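Local coordinates for protein beta-N-acetylhexosaminidase (Thermotoga neapolitana, PDB 5BZA) that probably hydrolyses terminal non-reducing N-acetyl-D-hexosamine residues from N-acetyl-beta-D-hexosaminides, as a thermostable glycosyl hydrolase family 3 enzyme, at residues F256-A261 and P282-S287; T336-E341 and S443-H448. All coordinates share one frame; numbering follows the deposited sequence.

Contact 1 of 2, residues F256-A261 and P282-S287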
loop_
_atom_site.group_PDB
_atom_site.type_symbol
_atom_site.label_atom_id
_atom_site.label_comp_id
_atom_site.label_asym_id
_atom_site.label_seq_id
_atom_site.Cartn_x
_atom_site.Cartn_y
_atom_site.Cartn_z
ATOM N N PHE B 256 -35.497 -2.409 -17.085
ATOM C CA PHE B 256 -36.257 -3.211 -16.165
ATOM C C PHE B 256 -36.551 -2.397 -14.926
ATOM O O PHE B 256 -35.828 -1.458 -14.596
ATOM C CB PHE B 256 -35.501 -4.510 -15.826
ATOM C CG PHE B 256 -35.195 -5.365 -17.042
ATOM C CD1 PHE B 256 -34.079 -5.108 -17.825
ATOM C CD2 PHE B 256 -36.079 -6.358 -17.455
ATOM C CE1 PHE B 256 -33.819 -5.844 -18.970
ATOM C CE2 PHE B 256 -35.832 -7.097 -18.604
ATOM C CZ PHE B 256 -34.702 -6.844 -19.355
ATOM N N SER B 257 -37.625 -2.746 -14.239
ATOM C CA SER B 257 -37.931 -2.092 -12.992
ATOM C C SER B 257 -37.098 -2.775 -11.926
ATOM O O SER B 257 -36.632 -3.916 -12.142
ATOM C CB SER B 257 -39.421 -2.199 -12.666
ATOM O OG SER B 257 -39.771 -3.515 -12.237
ATOM N N VAL B 258 -36.893 -2.086 -10.800
ATOM C CA VAL B 258 -36.214 -2.670 -9.652
ATOM C C VAL B 258 -36.886 -3.998 -9.308
ATOM O O VAL B 258 -36.226 -5.026 -9.077
ATOM C CB VAL B 258 -36.260 -1.749 -8.370
ATOM C CG1 VAL B 258 -35.810 -2.534 -7.143
ATOM C CG2 VAL B 258 -35.414 -0.475 -8.540
ATOM N N GLU B 259 -38.212 -3.968 -9.293
ATOM C CA GLU B 259 -38.985 -5.136 -8.908
ATOM C C GLU B 259 -38.690 -6.276 -9.928
ATOM O O GLU B 259 -38.516 -7.450 -9.552
ATOM C CB GLU B 259 -40.476 -4.775 -8.875
ATOM C CG GLU B 259 -41.397 -5.841 -8.300
ATOM C CD GLU B 259 -42.837 -5.732 -8.816
ATOM O OE1 GLU B 259 -43.029 -5.679 -10.071
ATOM O OE2 GLU B 259 -43.763 -5.633 -7.964
ATOM N N GLU B 260 -38.591 -5.915 -11.208
ATOM C CA GLU B 260 -38.292 -6.889 -12.264
ATOM C C GLU B 260 -36.854 -7.447 -12.097
ATOM O O GLU B 260 -36.628 -8.668 -12.142
ATOM C CB GLU B 260 -38.480 -6.251 -13.655
ATOM C CG GLU B 260 -39.944 -6.093 -14.153
ATOM C CD GLU B 260 -40.021 -5.198 -15.404
ATOM O OE1 GLU B 260 -39.071 -4.406 -15.580
ATOM O OE2 GLU B 260 -40.992 -5.264 -16.216
ATOM N N ALA B 261 -35.887 -6.551 -11.902
ATOM C CA ALA B 261 -34.490 -6.960 -11.684
ATOM C C ALA B 261 -34.363 -7.952 -10.532
ATOM O O ALA B 261 -33.735 -9.015 -10.661
ATOM C CB ALA B 261 -33.623 -5.747 -11.429
ATOM N N PRO B 282 -32.561 0.119 0.836
ATOM C CA PRO B 282 -33.967 -0.020 1.244
ATOM C C PRO B 282 -34.957 -0.309 0.074
ATOM O O PRO B 282 -35.738 -1.261 0.192
ATOM C CB PRO B 282 -34.266 1.325 1.913
ATOM C CG PRO B 282 -32.949 1.784 2.426
ATOM C CD PRO B 282 -31.958 1.357 1.370
ATOM N N VAL B 283 -34.936 0.466 -1.007
ATOM C CA VAL B 283 -35.843 0.176 -2.132
ATOM C C VAL B 283 -35.757 -1.288 -2.548
ATOM O O VAL B 283 -36.722 -2.050 -2.380
ATOM C CB VAL B 283 -35.578 1.050 -3.343
ATOM C CG1 VAL B 283 -36.512 0.656 -4.429
ATOM C CG2 VAL B 283 -35.816 2.494 -2.962
ATOM N N TYR B 284 -34.589 -1.696 -3.035
ATOM C CA TYR B 284 -34.398 -3.082 -3.418
ATOM C C TYR B 284 -34.821 -4.028 -2.320
ATOM O O TYR B 284 -35.538 -5.002 -2.579
ATOM C CB TYR B 284 -32.957 -3.318 -3.800
ATOM C CG TYR B 284 -32.626 -2.724 -5.124
ATOM C CD1 TYR B 284 -32.395 -1.367 -5.242
ATOM C CD2 TYR B 284 -32.557 -3.516 -6.270
ATOM C CE1 TYR B 284 -32.082 -0.794 -6.454
ATOM C CE2 TYR B 284 -32.232 -2.960 -7.491
ATOM C CZ TYR B 284 -32.004 -1.590 -7.576
ATOM O OH TYR B 284 -31.697 -0.999 -8.783
ATOM N N TYR B 285 -34.430 -3.714 -1.088
ATOM C CA TYR B 285 -34.711 -4.604 0.033
ATOM C C TYR B 285 -36.228 -4.782 0.147
ATOM O O TYR B 285 -36.747 -5.911 0.262
ATOM C CB TYR B 285 -34.131 -4.049 1.358
ATOM C CG TYR B 285 -34.235 -5.002 2.523
ATOM C CD1 TYR B 285 -33.213 -5.907 2.776
ATOM C CD2 TYR B 285 -35.346 -5.009 3.361
ATOM C CE1 TYR B 285 -33.289 -6.795 3.830
ATOM C CE2 TYR B 285 -35.437 -5.905 4.423
ATOM C CZ TYR B 285 -34.394 -6.783 4.656
ATOM O OH TYR B 285 -34.441 -7.671 5.694
ATOM N N GLU B 286 -36.942 -3.658 0.133
ATOM C CA GLU B 286 -38.377 -3.736 0.391
ATOM C C GLU B 286 -38.971 -4.479 -0.796
ATOM O O GLU B 286 -39.875 -5.324 -0.644
ATOM C CB GLU B 286 -39.031 -2.351 0.576
ATOM C CG GLU B 286 -38.688 -1.636 1.931
ATOM C CD GLU B 286 -39.023 -2.452 3.211
ATOM O OE1 GLU B 286 -40.154 -2.998 3.333
ATOM O OE2 GLU B 286 -38.150 -2.509 4.123
ATOM N N SER B 287 -38.408 -4.207 -1.972
ATOM C CA SER B 287 -38.909 -4.843 -3.180
ATOM C C SER B 287 -38.782 -6.353 -3.008
ATOM O O SER B 287 -39.757 -7.097 -3.260
ATOM C CB SER B 287 -38.180 -4.350 -4.416
ATOM O OG SER B 287 -38.766 -4.931 -5.550
#

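Contact 2 of 2, residues T336-E341 and S443-H448. With CD (cadmium ion), chain M.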
loop_
_atom_site.group_PDB
_atom_site.type_symbol
_atom_site.label_atom_id
_atom_site.label_comp_id
_atom_site.label_asym_id
_atom_site.label_seq_id
_atom_site.Cartn_x
_atom_site.Cartn_y
_atom_site.Cartn_z
ATOM N N THR B 336 -10.308 17.445 27.993
ATOM C CA THR B 336 -11.035 18.143 29.068
ATOM C C THR B 336 -12.537 18.225 28.718
ATOM O O THR B 336 -12.931 18.037 27.545
ATOM C CB THR B 336 -10.483 19.580 29.278
ATOM O OG1 THR B 336 -10.652 20.344 28.067
ATOM C CG2 THR B 336 -9.005 19.544 29.626
ATOM N N ARG B 337 -13.386 18.513 29.707
ATOM C CA ARG B 337 -14.828 18.603 29.426
ATOM C C ARG B 337 -15.208 19.824 28.545
ATOM O O ARG B 337 -14.770 20.961 28.786
ATOM C CB ARG B 337 -15.640 18.608 30.726
ATOM C CG ARG B 337 -17.112 18.811 30.459
ATOM C CD ARG B 337 -17.592 17.550 29.706
ATOM N NE ARG B 337 -19.026 17.253 29.761
ATOM C CZ ARG B 337 -19.542 16.081 29.396
ATOM N NH1 ARG B 337 -18.735 15.110 28.976
ATOM N NH2 ARG B 337 -20.852 15.866 29.461
ATOM N N MET B 338 -16.046 19.565 27.542
ATOM C CA MET B 338 -16.439 20.558 26.543
ATOM C C MET B 338 -17.915 20.951 26.575
ATOM O O MET B 338 -18.791 20.117 26.826
ATOM C CB MET B 338 -16.116 20.021 25.158
ATOM C CG MET B 338 -14.693 19.492 25.047
ATOM S SD MET B 338 -13.489 20.820 25.071
ATOM C CE MET B 338 -11.983 19.882 24.868
ATOM N N ARG B 339 -18.184 22.230 26.345
ATOM C CA ARG B 339 -19.562 22.706 26.295
ATOM C C ARG B 339 -20.200 22.349 24.943
ATOM O O ARG B 339 -19.865 22.935 23.903
ATOM C CB ARG B 339 -19.607 24.211 26.538
ATOM C CG ARG B 339 -19.280 24.604 27.965
ATOM C CD ARG B 339 -19.208 26.117 28.081
ATOM N NE ARG B 339 -18.068 26.623 27.311
ATOM C CZ ARG B 339 -17.847 27.905 27.029
ATOM N NH1 ARG B 339 -18.712 28.840 27.420
ATOM N NH2 ARG B 339 -16.777 28.251 26.320
ATOM N N LYS B 340 -21.116 21.379 24.995
ATOM C CA LYS B 340 -21.863 20.836 23.851
ATOM C C LYS B 340 -22.423 21.955 22.957
ATOM O O LYS B 340 -22.249 21.963 21.722
ATOM C CB LYS B 340 -22.984 19.942 24.414
ATOM C CG LYS B 340 -24.123 19.494 23.489
ATOM C CD LYS B 340 -23.690 18.600 22.316
ATOM C CE LYS B 340 -24.913 17.900 21.734
ATOM N NZ LYS B 340 -26.114 18.811 21.682
ATOM N N GLU B 341 -23.024 22.939 23.618
ATOM C CA GLU B 341 -23.636 24.098 22.971
ATOM C C GLU B 341 -22.689 24.945 22.082
ATOM O O GLU B 341 -23.175 25.739 21.274
ATOM C CB GLU B 341 -24.322 24.982 24.038
ATOM C CG GLU B 341 -23.400 25.507 25.147
ATOM C CD GLU B 341 -23.139 24.460 26.254
ATOM O OE1 GLU B 341 -23.603 23.289 26.109
ATOM O OE2 GLU B 341 -22.435 24.802 27.250
ATOM N N SER B 443 -9.734 24.735 27.300
ATOM C CA SER B 443 -10.284 23.555 26.632
ATOM C C SER B 443 -9.214 22.863 25.807
ATOM O O SER B 443 -8.686 23.407 24.825
ATOM C CB SER B 443 -11.464 23.947 25.765
ATOM O OG SER B 443 -12.583 24.153 26.594
ATOM N N VAL B 444 -8.895 21.644 26.198
ATOM C CA VAL B 444 -7.743 21.022 25.610
ATOM C C VAL B 444 -8.083 19.600 25.195
ATOM O O VAL B 444 -8.713 18.846 25.960
ATOM C CB VAL B 444 -6.553 21.010 26.604
ATOM C CG1 VAL B 444 -5.373 20.263 26.003
ATOM C CG2 VAL B 444 -6.124 22.456 26.972
ATOM N N VAL B 445 -7.671 19.245 23.981
ATOM C CA VAL B 445 -7.775 17.875 23.461
ATOM C C VAL B 445 -6.362 17.378 23.111
ATOM O O VAL B 445 -5.606 18.096 22.434
ATOM C CB VAL B 445 -8.698 17.786 22.188
ATOM C CG1 VAL B 445 -8.554 16.419 21.502
ATOM C CG2 VAL B 445 -10.145 18.016 22.551
ATOM N N ILE B 446 -5.978 16.197 23.599
ATOM C CA ILE B 446 -4.659 15.640 23.242
ATOM C C ILE B 446 -4.815 14.395 22.352
ATOM O O ILE B 446 -5.558 13.475 22.712
ATOM C CB ILE B 446 -3.805 15.254 24.491
ATOM C CG1 ILE B 446 -3.781 16.387 25.536
ATOM C CG2 ILE B 446 -2.383 14.893 24.056
ATOM C CD1 ILE B 446 -3.124 15.976 26.838
ATOM N N THR B 447 -4.127 14.370 21.206
ATOM C CA THR B 447 -4.313 13.281 20.237
ATOM C C THR B 447 -3.201 12.247 20.233
ATOM O O THR B 447 -3.423 11.111 19.841
ATOM C CB THR B 447 -4.468 13.804 18.794
ATOM O OG1 THR B 447 -3.286 14.524 18.391
ATOM C CG2 THR B 447 -5.693 14.668 18.683
ATOM N N HIS B 448 -2.006 12.684 20.628
ATOM C CA HIS B 448 -0.765 11.912 20.596
ATOM C C HIS B 448 -0.287 11.598 19.178
ATOM O O HIS B 448 0.631 10.786 18.997
ATOM C CB HIS B 448 -0.884 10.612 21.403
ATOM C CG HIS B 448 -1.197 10.829 22.851
ATOM N ND1 HIS B 448 -2.460 10.658 23.375
ATOM C CD2 HIS B 448 -0.415 11.255 23.877
ATOM C CE1 HIS B 448 -2.437 10.926 24.672
ATOM N NE2 HIS B 448 -1.217 11.305 24.993
HETATM CD CD CD M . -0.379 11.894 27.510
HETATM O O HOH W 1 -12.650 22.081 28.184
#

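Contact 1 of 2, residues F256-A261 and P282-S287
A capping box opens helix 258-268, and the first turn of that helix packs on helix 281-293 in the N-terminal TIM-barrel domain of this family 3 enzyme. Ser-257 is the N-cap: its OG accepts from Glu-260 N at 2.9 Å. In return, Ser-257 N donates to Glu-260 OE1 at 2.6 Å, meeting it from above the carboxylate plane. The two bonds close the first turn, in which Val-258 follows the cap. CG1 of Val-258 lies anti to its backbone N (chi1 168°) and sits over one face of the Tyr-284 ring. Val-258 CG1 is 3.6 Å from the centroid of the Tyr-284 ring, a CH-pi contact displaced toward CD2. Val-258 CG2 lies 3.7 Å from Tyr-284 CZ, at the phenol end. Further along, Ser-287 OG packs 3.4 Å from Glu-259 CA, where the backbones come closest. No hydrogen bond crosses between the segments, so the contact rests on van der Waals fit. Beyond it, Glu-259 OE2 forms a salt bridge with Lys-290 NZ, also on helix 281-293. Tyr-284 also touches Val-262 and Met-247. The chain passes from helix 258-268 through strand 273-275 of the barrel sheet to helix 281-293, so the two are successive helices around the barrel.

Contact 2 of 2, residues T336-E341 and S443-H448
The backbone of Thr-336 pairs with Val-444 of strand 443-446, its N donating to Val-444 O at 2.9 Å, nearly along the C=O axis. The return bond uses a side chain: Val-444 N donates to Thr-336 OG1, also at 2.9 Å and almost straight (173°). Thr-336 holds OG1 in the crowded position between its backbone N and carbonyl carbon (chi1 61°), which brings it to the strand. A water joins Thr-336 OG1, Arg-337 O and Ser-443 OG, donating to Arg-337 O at 2.5 Å. An alanine in place of Thr-336 removes the OG1 acceptor of Val-444 N and would probably loosen the pairing and the bound water. Met-338 bends at chi2 (-71°), so SD lies 3.8 Å from Ser-443 OG. Met-338 CE presses on Val-445 CG2 at 3.5 Å, a tight fit, the two side chains crossing at about a right angle. Outside this pairing, His-448 NE2 binds a cadmium ion at 2.7 Å, in the ring plane. His-448 ND1 bonds to Ala-332 O, so ND1 is the likely protonated nitrogen. Thr-336 thus satisfies both backbone polar atoms of Val-444, N by side chain and O by main chain, and continues the pairing just after strand 334-335.

Contact 1 comes first along the chain and closes before contact 2 opens. Their centres lie about 46 Å apart and their nearest atoms about 26 Å, so they do not touch. They share no sheet or helix. Contact 1 joins two helices on the surface of the N-terminal barrel domain. Contact 2 lies at one side of the mixed sheet in the C-terminal part, where strand 443-446 runs between 334-335 and 425-429. Helices 299-314 and 323-331 fall between the two contacts in sequence. Contact 1 thus belongs to the barrel domain and contact 2 to the C-terminal sheet; neither joins the two parts. Contact 2 also approaches the second subunit, where His-448 packs on Lys-86 of that chain.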